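Local coordinates for acetamidase (Bacillus halodurans, PDB 2II1), which binds calcium ions and probably hydrolyses carbon-nitrogen bonds, other than peptide bonds, in linear amides, at residues Gly164-Leu169 against Ala219-Thr224; Gln87-Ala92 against Pro106-Phe111; Gly62-Glu67 against Leu205-Lys210. All coordinates share one frame; numbering follows the deposited sequence. Where two conformers were deposited one is given.

Interaction 1 (Gly164-Leu169 against Ala219-Thr224)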
loop_
_atom_site.group_PDB
_atom_site.type_symbol
_atom_site.label_atom_id
_atom_site.label_comp_id
_atom_site.label_asym_id
_atom_site.label_seq_id
_atom_site.Cartn_x
_atom_site.Cartn_y
_atom_site.Cartn_z
ATOM N N GLY A 164 17.397 11.482 -2.815
ATOM C CA GLY A 164 16.922 12.402 -1.756
ATOM C C GLY A 164 16.364 11.691 -0.520
ATOM O O GLY A 164 15.984 12.337 0.473
ATOM N N THR A 165 16.315 10.363 -0.588
ATOM C CA THR A 165 15.904 9.511 0.534
ATOM C C THR A 165 17.141 9.136 1.364
ATOM O O THR A 165 18.238 8.930 0.809
ATOM C CB THR A 165 15.151 8.232 0.008
ATOM O OG1 THR A 165 13.902 8.597 -0.603
ATOM C CG2 THR A 165 14.882 7.214 1.120
ATOM N N THR A 166 16.982 9.128 2.688
ATOM C CA THR A 166 17.962 8.550 3.603
ATOM C C THR A 166 17.506 7.152 4.022
ATOM O O THR A 166 16.380 7.006 4.460
ATOM C CB THR A 166 18.088 9.415 4.864
ATOM O OG1 THR A 166 18.504 10.726 4.470
ATOM C CG2 THR A 166 19.075 8.875 5.794
ATOM N N VAL A 167 18.394 6.155 3.892
ATOM C CA VAL A 167 18.118 4.767 4.211
ATOM C C VAL A 167 18.858 4.448 5.495
ATOM O O VAL A 167 20.001 4.864 5.668
ATOM C CB VAL A 167 18.675 3.819 3.119
ATOM C CG1 VAL A 167 18.264 2.366 3.414
ATOM C CG2 VAL A 167 18.195 4.235 1.779
ATOM N N TYR A 168 18.232 3.701 6.386
ATOM C CA TYR A 168 18.914 3.231 7.604
ATOM C C TYR A 168 18.981 1.700 7.660
ATOM O O TYR A 168 17.954 1.063 7.638
ATOM C CB TYR A 168 18.201 3.749 8.851
ATOM C CG TYR A 168 18.038 5.264 8.913
ATOM C CD1 TYR A 168 16.932 5.882 8.351
ATOM C CD2 TYR A 168 18.972 6.056 9.561
ATOM C CE1 TYR A 168 16.764 7.262 8.406
ATOM C CE2 TYR A 168 18.815 7.451 9.619
ATOM C CZ TYR A 168 17.704 8.034 9.037
ATOM O OH TYR A 168 17.526 9.394 9.093
ATOM N N LEU A 169 20.203 1.137 7.719
ATOM C CA LEU A 169 20.446 -0.326 7.818
ATOM C C LEU A 169 21.247 -0.682 9.082
ATOM O O LEU A 169 21.983 0.157 9.581
ATOM C CB LEU A 169 21.235 -0.828 6.610
ATOM C CG LEU A 169 20.527 -0.757 5.263
ATOM C CD1 LEU A 169 21.506 -1.154 4.167
ATOM C CD2 LEU A 169 19.252 -1.633 5.294
ATOM N N ALA A 219 14.868 1.108 7.681
ATOM C CA ALA A 219 13.947 2.211 7.697
ATOM C C ALA A 219 14.388 3.279 6.733
ATOM O O ALA A 219 15.541 3.328 6.282
ATOM C CB ALA A 219 13.828 2.784 9.115
ATOM N N LEU A 220 13.474 4.171 6.438
ATOM C CA LEU A 220 13.817 5.276 5.586
ATOM C C LEU A 220 13.076 6.557 5.917
ATOM O O LEU A 220 11.991 6.547 6.482
ATOM C CB LEU A 220 13.639 4.846 4.101
ATOM C CG LEU A 220 12.270 4.600 3.493
ATOM C CD1 LEU A 220 11.688 6.019 3.217
ATOM C CD2 LEU A 220 12.401 3.782 2.194
ATOM N N LYS A 221 13.688 7.661 5.508
ATOM C CA LYS A 221 13.097 9.005 5.606
ATOM C C LYS A 221 13.245 9.674 4.243
ATOM O O LYS A 221 14.328 9.620 3.652
ATOM C CB LYS A 221 13.781 9.774 6.726
ATOM C CG LYS A 221 13.757 11.291 6.627
ATOM C CD LYS A 221 14.338 11.933 7.861
ATOM C CE LYS A 221 15.868 11.928 7.861
ATOM N NZ LYS A 221 16.442 13.106 8.616
ATOM N N THR A 222 12.125 10.218 3.733
ATOM C CA THR A 222 12.077 10.998 2.508
ATOM C C THR A 222 12.072 12.475 2.928
ATOM O O THR A 222 12.277 12.776 4.099
ATOM C CB THR A 222 10.800 10.698 1.699
ATOM O OG1 THR A 222 9.635 11.094 2.459
ATOM C CG2 THR A 222 10.711 9.209 1.352
ATOM N N ASP A 223 11.831 13.389 1.997
ATOM C CA ASP A 223 11.633 14.800 2.352
ATOM C C ASP A 223 10.385 15.041 3.235
ATOM O O ASP A 223 10.294 16.070 3.853
ATOM C CB ASP A 223 11.516 15.668 1.085
ATOM C CG ASP A 223 12.878 16.048 0.483
ATOM O OD1 ASP A 223 13.894 15.340 0.718
ATOM O OD2 ASP A 223 12.921 17.060 -0.248
ATOM N N THR A 224 9.421 14.120 3.287
ATOM C CA THR A 224 8.153 14.387 3.982
ATOM C C THR A 224 7.708 13.325 4.986
ATOM O O THR A 224 6.876 13.611 5.856
ATOM C CB THR A 224 7.011 14.543 2.961
ATOM O OG1 THR A 224 7.056 13.455 2.039
ATOM C CG2 THR A 224 7.155 15.844 2.200
#
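Strands 166-169 and 219-221 are antiparallel neighbours in the large mixed sheet, their axes 4.7 Å apart. Two hydrogen-bonded pairs, Thr-166 with Lys-221 and Tyr-168 with Ala-219, flank the non-hydrogen-bonded pair Val-167 and Leu-220. The shortest of the four bonds runs from Tyr-168 N to Ala-219 O at 2.7 Å, with the donor in the carbonyl plane. Just before Thr-166, and just after Lys-221, the chains are loop, and there Thr-165 and Thr-222 lie side by side; Thr-165 OG1 itself is bonded to the carbonyl of Asp-160.

Tyr-168 reaches along the partner strand. Its CB sits 3.7 Å from Ala-219 O, and chi1 of -56° sets CG anti to the carbonyl carbon. CD1 then passes 3.6 Å from the same Ala-219 O, so the partner strand's backbone runs along the ring edge, not over a face. At the tip, OH is 3.3 Å from Lys-221 CE, carried there by a bend about the lysine CG-CD bond (chi3 79°); the two side chains cross obliquely. Phe-215 meets this tyrosine edge-to-face, while strand 74-84 supplies Met-74 and Glu-76.

Val-167 and Leu-220 point to the other side of the sheet. Leu-220 holds CG in the crowded position between backbone N and carbonyl carbon, and its CD1 reaches to 4.0 Å from Thr-165 CG2.

Interaction 2 (Gln87-Ala92 against Pro106-Phe111)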
loop_
_atom_site.group_PDB
_atom_site.type_symbol
_atom_site.label_atom_id
_atom_site.label_comp_id
_atom_site.label_asym_id
_atom_site.label_seq_id
_atom_site.Cartn_x
_atom_site.Cartn_y
_atom_site.Cartn_z
ATOM N N GLN A 87 18.884 1.973 -21.641
ATOM C CA GLN A 87 17.874 0.981 -21.954
ATOM C C GLN A 87 17.640 0.002 -20.814
ATOM O O GLN A 87 18.575 -0.611 -20.296
ATOM C CB GLN A 87 18.244 0.261 -23.253
ATOM C CG GLN A 87 17.559 -1.067 -23.492
ATOM C CD GLN A 87 18.134 -1.789 -24.703
ATOM O OE1 GLN A 87 19.017 -2.642 -24.567
ATOM N NE2 GLN A 87 17.655 -1.430 -25.891
ATOM N N GLY A 88 16.376 -0.123 -20.431
ATOM C CA GLY A 88 15.943 -1.085 -19.436
ATOM C C GLY A 88 15.349 -2.344 -20.039
ATOM O O GLY A 88 15.234 -2.458 -21.250
ATOM N N VAL A 89 14.965 -3.284 -19.180
ATOM C CA VAL A 89 14.482 -4.617 -19.590
ATOM C C VAL A 89 13.446 -5.151 -18.564
ATOM O O VAL A 89 13.589 -4.987 -17.330
ATOM C CB VAL A 89 15.648 -5.665 -19.753
ATOM C CG1 VAL A 89 15.127 -7.022 -20.202
ATOM C CG2 VAL A 89 16.710 -5.184 -20.742
HETATM N N MSE A 90 12.381 -5.743 -19.099
HETATM C CA MSE A 90 11.415 -6.472 -18.307
HETATM C C MSE A 90 11.191 -7.860 -18.907
HETATM O O MSE A 90 11.270 -8.057 -20.135
HETATM C CB MSE A 90 10.067 -5.739 -18.241
HETATM C CG MSE A 90 10.099 -4.382 -17.551
HETATM SE SE MSE A 90 8.293 -3.648 -17.234
HETATM C CE MSE A 90 7.926 -4.648 -15.667
ATOM N N THR A 91 10.897 -8.795 -18.002
ATOM C CA THR A 91 10.569 -10.162 -18.315
ATOM C C THR A 91 9.214 -10.577 -17.665
ATOM O O THR A 91 9.026 -10.446 -16.448
ATOM C CB THR A 91 11.702 -11.129 -17.833
ATOM O OG1 THR A 91 11.717 -11.184 -16.405
ATOM C CG2 THR A 91 13.056 -10.684 -18.332
ATOM N N ALA A 92 8.283 -11.046 -18.503
ATOM C CA ALA A 92 7.059 -11.726 -18.056
ATOM C C ALA A 92 7.246 -13.238 -18.232
ATOM O O ALA A 92 7.460 -13.686 -19.358
ATOM C CB ALA A 92 5.843 -11.246 -18.865
ATOM N N PRO A 106 6.263 -16.694 -22.111
ATOM C CA PRO A 106 7.398 -15.881 -21.699
ATOM C C PRO A 106 7.584 -14.760 -22.701
ATOM O O PRO A 106 7.432 -14.971 -23.906
ATOM C CB PRO A 106 8.594 -16.850 -21.737
ATOM C CG PRO A 106 8.032 -18.187 -21.809
ATOM C CD PRO A 106 6.676 -18.079 -22.423
ATOM N N THR A 107 7.867 -13.581 -22.177
ATOM C CA THR A 107 7.956 -12.353 -22.949
ATOM C C THR A 107 9.090 -11.503 -22.370
ATOM O O THR A 107 9.201 -11.400 -21.165
ATOM C CB THR A 107 6.643 -11.588 -22.840
ATOM O OG1 THR A 107 5.602 -12.404 -23.396
ATOM C CG2 THR A 107 6.719 -10.243 -23.560
ATOM N N THR A 108 9.942 -10.960 -23.237
ATOM C CA THR A 108 11.005 -10.028 -22.851
ATOM C C THR A 108 10.828 -8.721 -23.606
ATOM O O THR A 108 10.581 -8.721 -24.809
ATOM C CB THR A 108 12.383 -10.580 -23.177
ATOM O OG1 THR A 108 12.591 -11.777 -22.445
ATOM C CG2 THR A 108 13.489 -9.565 -22.809
ATOM N N LYS A 109 10.960 -7.602 -22.917
ATOM C CA LYS A 109 10.765 -6.337 -23.579
ATOM C C LYS A 109 11.792 -5.306 -23.122
ATOM O O LYS A 109 12.118 -5.204 -21.916
ATOM C CB LYS A 109 9.341 -5.853 -23.337
ATOM C CG LYS A 109 8.973 -4.568 -24.044
ATOM C CD LYS A 109 7.684 -4.007 -23.464
ATOM C CE LYS A 109 7.414 -2.603 -23.961
ATOM N NZ LYS A 109 7.413 -2.504 -25.459
ATOM N N LEU A 110 12.272 -4.536 -24.106
ATOM C CA LEU A 110 13.292 -3.502 -23.905
ATOM C C LEU A 110 12.672 -2.105 -23.881
ATOM O O LEU A 110 11.765 -1.795 -24.661
ATOM C CB LEU A 110 14.418 -3.618 -24.969
ATOM C CG LEU A 110 15.385 -4.821 -24.777
ATOM C CD1 LEU A 110 16.393 -4.990 -25.912
ATOM C CD2 LEU A 110 16.132 -4.682 -23.482
ATOM N N PHE A 111 13.164 -1.277 -22.964
ATOM C CA PHE A 111 12.621 0.052 -22.738
ATOM C C PHE A 111 13.745 1.038 -22.910
ATOM O O PHE A 111 14.594 1.169 -22.027
ATOM C CB PHE A 111 12.040 0.203 -21.318
ATOM C CG PHE A 111 10.877 -0.680 -21.059
ATOM C CD1 PHE A 111 11.073 -2.039 -20.821
ATOM C CD2 PHE A 111 9.586 -0.179 -21.082
ATOM C CE1 PHE A 111 10.003 -2.893 -20.604
ATOM C CE2 PHE A 111 8.502 -1.026 -20.863
ATOM C CZ PHE A 111 8.707 -2.399 -20.629
#
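Hairpin-like pairing of strand 87-92 with strand 107-111 builds one edge of a small four-stranded antiparallel sheet. Six backbone hydrogen bonds join the strands through three hydrogen-bonded pairs: Gly-88 with Phe-111, Met-90 with Lys-109, and Ala-92 with Thr-107. The middle pair is regular, with Met-90 N bonded to Lys-109 O at 2.9 Å, nearly along the C=O axis. At the Gly-88 end the bond stays straight at the hydrogen, but Phe-111 N lies 51° out of the plane of the Gly-88 carbonyl. CA-H...O contacts fill in between these bonds, among them Val-89 CA to Lys-109 O at 3.4 Å.

The main aromatic contact pairs Phe-111 with Met-90, a selenomethionine, in a Met-aromatic arrangement. CG of Met-90 comes to 3.4 Å from Phe-111 CE1, and SE stands 4.4 Å from the ring centroid, 46° off its normal. The selenomethionine holds CG anti to its carbonyl carbon, which brings CG and SE alongside the ring; the terminal methyl then turns off at chi3 (81°).

Apolar packing on the other face involves Val-89, Thr-108 and Leu-110. Val-89 CG1 lies 4.0 Å from Thr-108 CG2. The extended Gln-87 side chain crosses Leu-110 obliquely, its amide group in van der Waals contact with the leucine methyls (Gln-87 CD to Leu-110 CD2 3.7 Å).

Polar ends turn to residues beyond the pair: Thr-108 OG1 to the carbonyl of Gln-47, and Lys-109 NZ to that of Tyr-120, whose ring also makes a cation-pi contact with the lysine. Val-89 shares backbone hydrogen bonding with the calcium ligand Glu-198, placing this strand beside the metal site. On the Met-90 face, helix 258-268 of the second subunit packs its Met-263 against Met-90, Ala-92 and Lys-109.

Interaction 3 (Gly62-Glu67 against Leu205-Lys210)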
loop_
_atom_site.group_PDB
_atom_site.type_symbol
_atom_site.label_atom_id
_atom_site.label_comp_id
_atom_site.label_asym_id
_atom_site.label_seq_id
_atom_site.Cartn_x
_atom_site.Cartn_y
_atom_site.Cartn_z
ATOM N N GLY A 62 29.949 -4.277 -4.186
ATOM C CA GLY A 62 30.365 -4.292 -2.786
ATOM C C GLY A 62 31.145 -5.564 -2.497
ATOM O O GLY A 62 31.470 -6.309 -3.428
ATOM N N PRO A 63 31.434 -5.840 -1.203
ATOM C CA PRO A 63 31.039 -5.070 -0.026
ATOM C C PRO A 63 31.966 -3.916 0.339
ATOM O O PRO A 63 33.155 -3.985 0.119
ATOM C CB PRO A 63 31.006 -6.107 1.096
ATOM C CG PRO A 63 31.721 -7.309 0.593
ATOM C CD PRO A 63 32.160 -7.062 -0.823
ATOM N N LEU A 64 31.384 -2.858 0.878
ATOM C CA LEU A 64 32.133 -1.690 1.335
ATOM C C LEU A 64 32.304 -1.801 2.845
ATOM O O LEU A 64 31.302 -1.949 3.563
ATOM C CB LEU A 64 31.356 -0.410 0.990
ATOM C CG LEU A 64 31.858 0.864 1.657
ATOM C CD1 LEU A 64 33.163 1.359 0.994
ATOM C CD2 LEU A 64 30.774 1.929 1.679
ATOM N N TYR A 65 33.556 -1.705 3.316
ATOM C CA TYR A 65 33.869 -1.650 4.750
ATOM C C TYR A 65 33.843 -0.190 5.216
ATOM O O TYR A 65 34.673 0.639 4.783
ATOM C CB TYR A 65 35.255 -2.283 5.054
ATOM C CG TYR A 65 35.451 -2.648 6.522
ATOM C CD1 TYR A 65 35.757 -1.668 7.468
ATOM C CD2 TYR A 65 35.307 -3.960 6.966
ATOM C CE1 TYR A 65 35.934 -1.976 8.814
ATOM C CE2 TYR A 65 35.490 -4.286 8.320
ATOM C CZ TYR A 65 35.798 -3.275 9.239
ATOM O OH TYR A 65 35.967 -3.535 10.587
ATOM N N VAL A 66 32.893 0.116 6.101
ATOM C CA VAL A 66 32.770 1.445 6.711
ATOM C C VAL A 66 33.524 1.426 8.066
ATOM O O VAL A 66 33.056 0.815 9.048
ATOM C CB VAL A 66 31.279 1.847 6.883
ATOM C CG1 VAL A 66 31.133 3.269 7.414
ATOM C CG2 VAL A 66 30.529 1.672 5.571
ATOM N N GLU A 67 34.702 2.047 8.104
ATOM C CA GLU A 67 35.540 2.046 9.334
ATOM C C GLU A 67 34.874 2.914 10.382
ATOM O O GLU A 67 34.331 3.952 10.040
ATOM C CB GLU A 67 36.931 2.596 9.073
ATOM C CG GLU A 67 37.737 1.792 8.081
ATOM C CD GLU A 67 39.219 2.134 8.076
ATOM O OE1 GLU A 67 39.681 3.133 8.715
ATOM O OE2 GLU A 67 39.958 1.372 7.419
ATOM N N LEU A 205 26.162 8.073 -3.064
ATOM C CA LEU A 205 25.611 8.148 -1.724
ATOM C C LEU A 205 26.641 8.699 -0.738
ATOM O O LEU A 205 27.845 8.642 -0.996
ATOM C CB LEU A 205 25.111 6.755 -1.306
ATOM C CG LEU A 205 26.057 5.553 -1.321
ATOM C CD1 LEU A 205 26.901 5.478 -0.072
ATOM C CD2 LEU A 205 25.304 4.272 -1.431
ATOM N N LYS A 206 26.155 9.237 0.379
ATOM C CA LYS A 206 26.991 9.533 1.545
ATOM C C LYS A 206 26.663 8.538 2.670
ATOM O O LYS A 206 25.465 8.291 3.010
ATOM C CB LYS A 206 26.737 10.973 1.998
ATOM C CG LYS A 206 27.623 11.449 3.149
ATOM C CD LYS A 206 27.467 12.960 3.396
ATOM C CE LYS A 206 27.968 13.356 4.810
ATOM N NZ LYS A 206 28.344 14.802 4.902
ATOM N N VAL A 207 27.703 7.936 3.244
ATOM C CA VAL A 207 27.509 6.938 4.278
ATOM C C VAL A 207 27.948 7.462 5.655
ATOM O O VAL A 207 29.126 7.830 5.842
ATOM C CB VAL A 207 28.198 5.589 3.906
ATOM C CG1 VAL A 207 29.672 5.791 3.551
ATOM C CG2 VAL A 207 28.029 4.576 5.034
ATOM N N ASN A 208 27.002 7.505 6.610
ATOM C CA ASN A 208 27.302 7.923 7.983
ATOM C C ASN A 208 27.115 6.780 8.947
ATOM O O ASN A 208 26.245 5.929 8.759
ATOM C CB ASN A 208 26.446 9.108 8.432
ATOM C CG ASN A 208 26.602 10.306 7.541
ATOM O OD1 ASN A 208 27.705 10.666 7.147
ATOM N ND2 ASN A 208 25.487 10.934 7.209
ATOM N N VAL A 209 27.970 6.745 9.971
ATOM C CA VAL A 209 27.874 5.740 11.023
ATOM C C VAL A 209 27.149 6.410 12.170
ATOM O O VAL A 209 27.486 7.544 12.548
ATOM C CB VAL A 209 29.238 5.231 11.470
ATOM C CG1 VAL A 209 29.096 4.353 12.727
ATOM C CG2 VAL A 209 29.894 4.464 10.357
ATOM N N LYS A 210 26.102 5.748 12.655
ATOM C CA LYS A 210 25.342 6.228 13.795
ATOM C C LYS A 210 25.529 5.210 14.904
ATOM O O LYS A 210 25.326 4.018 14.704
ATOM C CB LYS A 210 23.851 6.431 13.472
ATOM C CG LYS A 210 23.554 7.528 12.457
ATOM C CD LYS A 210 23.926 8.921 12.966
ATOM C CE LYS A 210 24.731 9.697 11.929
ATOM N NZ LYS A 210 25.812 10.555 12.533
#
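Two strands from different sheets meet here purely through apolar side chains, their axes 8.4 Å apart and inclined at 49°. Along 205-210, alternate residues turn toward strand 62-67. Leu-205 opens the series, pointing the same way but packing on Val-30 and Phe-32 of strand 28-34.

Val-207 is the first to make contact. Its CG1 takes the crowded position between backbone N and carbonyl carbon (chi1 53°) and lies 4.4 Å from Leu-64 CD2. CG2, anti to the backbone N, meets Val-66 CG2 at 3.9 Å, so the two valines touch tip to tip. Asn-208 faces away, its ND2 bonded to Glu-76 OE1.

Val-209 brings the tightest approach: its CG2, anti to the carbonyl carbon, slides past Val-66 in the opposite direction and comes within 3.4 Å of Val-66 CG1, closer than usual for two carbons. Val-66 therefore sits against both valines: CG2 meets Val-207, and CG1 lies between Val-209 CG2 and Val-207 CG2.

Cys-24 and Val-30 extend the packing around Leu-64 and Val-207. Aliphatic side chains meeting between two sheets inclined to each other are consistent with the packing of a beta-sandwich-like core.

In the fold
From the N terminus, strand 62-67 is the first segment reached, and its partner 205-210 comes only after 137 intervening residues. Inside that long loop interaction 2 opens and closes, 87-92 pairing with 106-111 across 13 residues, so it is nested within interaction 3. Interaction 1 opens at 164-169, also inside the loop, but closes at 219-224 beyond 205-210; interactions 1 and 3 therefore cross. They share the large mixed sheet, with nearest atoms about 6 Å apart: interaction 1 joins neighbouring strands within it, and interaction 3 packs it against a second sheet. Interaction 2 belongs to the small separate sheet, across the chain's centre from both.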